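Local coordinates for methylmalonyl-CoA carboxyltransferase 12S subunit (Propionibacterium freudenreichii, PDB 1ON3) that transfers the carboxyl group of methylmalonyl-CoA to the biotin of the 1.3S subunit and forms the hexameric core of transcarboxylase, at the interface of chains A and B. Sequence-based numbering; all coordinates share one arbitrary frame. Chains: chain A/B, Methylmalonyl-CoA carboxyltransferase 12S subunit.

The interface of chains A and B. Residues chain A 201-203, 221, 227; chain B 380, 384-385.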
loop_
_atom_site.group_PDB
_atom_site.type_symbol
_atom_site.label_atom_id
_atom_site.label_comp_id
_atom_site.label_asym_id
_atom_site.label_seq_id
_atom_site.Cartn_x
_atom_site.Cartn_y
_atom_site.Cartn_z
ATOM N N PHE A 201 -14.491 41.724 -4.077
ATOM C CA PHE A 201 -15.890 41.446 -4.390
ATOM C C PHE A 201 -16.028 40.719 -5.723
ATOM O O PHE A 201 -15.145 40.777 -6.573
ATOM C CB PHE A 201 -16.709 42.747 -4.408
ATOM C CG PHE A 201 -16.043 43.872 -5.146
ATOM C CD1 PHE A 201 -15.876 43.818 -6.524
ATOM C CD2 PHE A 201 -15.545 44.973 -4.453
ATOM C CE1 PHE A 201 -15.216 44.844 -7.206
ATOM C CE2 PHE A 201 -14.886 46.001 -5.122
ATOM C CZ PHE A 201 -14.720 45.936 -6.499
ATOM N N ILE A 202 -17.139 40.008 -5.884
ATOM C CA ILE A 202 -17.402 39.274 -7.114
ATOM C C ILE A 202 -17.992 40.245 -8.135
ATOM O O ILE A 202 -17.616 40.243 -9.308
ATOM C CB ILE A 202 -18.387 38.101 -6.852
ATOM C CG1 ILE A 202 -17.729 37.073 -5.915
ATOM C CG2 ILE A 202 -18.795 37.444 -8.162
ATOM C CD1 ILE A 202 -16.434 36.477 -6.466
ATOM N N THR A 203 -18.905 41.091 -7.679
ATOM C CA THR A 203 -19.532 42.073 -8.556
ATOM C C THR A 203 -19.353 43.468 -7.950
ATOM O O THR A 203 -19.769 43.715 -6.819
ATOM C CB THR A 203 -21.039 41.783 -8.719
ATOM O OG1 THR A 203 -21.224 40.413 -9.106
ATOM C CG2 THR A 203 -21.651 42.710 -9.783
ATOM N N LEU A 221 -19.135 47.751 0.438
ATOM C CA LEU A 221 -19.365 46.462 -0.185
ATOM C C LEU A 221 -18.298 45.410 0.092
ATOM O O LEU A 221 -18.617 44.301 0.525
ATOM C CB LEU A 221 -19.499 46.635 -1.695
ATOM C CG LEU A 221 -19.841 45.349 -2.455
ATOM C CD1 LEU A 221 -21.265 44.934 -2.133
ATOM C CD2 LEU A 221 -19.683 45.572 -3.942
ATOM N N HIS A 227 -15.997 42.276 4.928
ATOM C CA HIS A 227 -15.728 40.846 4.750
ATOM C C HIS A 227 -15.548 40.102 6.060
ATOM O O HIS A 227 -15.975 38.956 6.189
ATOM C CB HIS A 227 -14.497 40.652 3.870
ATOM C CG HIS A 227 -14.755 40.933 2.425
ATOM N ND1 HIS A 227 -15.623 40.175 1.667
ATOM C CD2 HIS A 227 -14.291 41.907 1.609
ATOM C CE1 HIS A 227 -15.683 40.672 0.445
ATOM N NE2 HIS A 227 -14.884 41.724 0.384
ATOM N N GLU B 380 -22.981 39.561 -1.778
ATOM C CA GLU B 380 -21.623 39.784 -1.286
ATOM C C GLU B 380 -21.652 39.595 0.232
ATOM O O GLU B 380 -20.846 38.851 0.799
ATOM C CB GLU B 380 -21.137 41.201 -1.627
ATOM C CG GLU B 380 -21.103 41.549 -3.121
ATOM C CD GLU B 380 -20.133 40.695 -3.939
ATOM O OE1 GLU B 380 -18.985 40.479 -3.488
ATOM O OE2 GLU B 380 -20.512 40.252 -5.050
ATOM N N ILE B 384 -20.878 35.290 -1.039
ATOM C CA ILE B 384 -20.880 34.623 -2.336
ATOM C C ILE B 384 -19.469 34.138 -2.655
ATOM O O ILE B 384 -19.295 33.142 -3.358
ATOM C CB ILE B 384 -21.368 35.536 -3.489
ATOM C CG1 ILE B 384 -21.264 34.789 -4.826
ATOM C CG2 ILE B 384 -20.525 36.797 -3.567
ATOM C CD1 ILE B 384 -22.066 33.496 -4.900
ATOM N N ILE B 385 -18.464 34.838 -2.138
ATOM C CA ILE B 385 -17.082 34.440 -2.394
ATOM C C ILE B 385 -16.766 33.041 -1.856
ATOM O O ILE B 385 -16.200 32.221 -2.572
ATOM C CB ILE B 385 -16.068 35.451 -1.791
ATOM C CG1 ILE B 385 -16.025 36.724 -2.648
ATOM C CG2 ILE B 385 -14.663 34.814 -1.744
ATOM C CD1 ILE B 385 -15.160 37.831 -2.063
HETATM O O HOH W 1 -21.870 38.601 -7.121
#
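B:Glu380, in helix 377-381, reaches across to A:Phe201, the end of strand 199-201, and the loop residues A:Ile202 and A:Thr203 after it. Its CB lies near CD1 of A:Leu221. The next atom, CG, touches that methyl more closely, at 3.5 Å to CD1. CG stands beside the backbone N, and the chain then bends at chi2 (-63°), which turns the carboxylate from the leucine toward the loop. OE1 takes a fairly straight bond from the backbone N of A:Ile202, 3.1 Å long. This N-H comes on the syn side, 25° out of the carboxylate plane. OE1 also lies against CB of A:Phe201, 3.3 Å away. OE2 accepts the N-H of A:Thr203 at 3.2 Å, from above that plane. A water joins OE2 to OG1 of A:Thr203, the side-chain hydroxyl, at 3.0 Å from OE2. The two amides and the water together should fix the rotation of the carboxylate. With an alanine at B:Glu380, the amides of A:Ile202 and A:Thr203 are likely to lose their carboxylate acceptor, and A:Leu221 CD1 its contact with CG. Beside the carboxylate's hydrogen bonds, CG1 of A:Ile202 packs against B:Ile384 CG2 and B:Ile385 CG1, each 3.7 Å away. CD1 of B:Ile385 meets ring carbon CE1 of A:His227 at 3.8 Å, the two side chains crossing at about a right angle. This patch and its two-fold twin help join subunits of the homohexamer. A:Ile202 and A:Thr203 also belong to the methylmalonic acid pocket, so the contact probably steadies that loop.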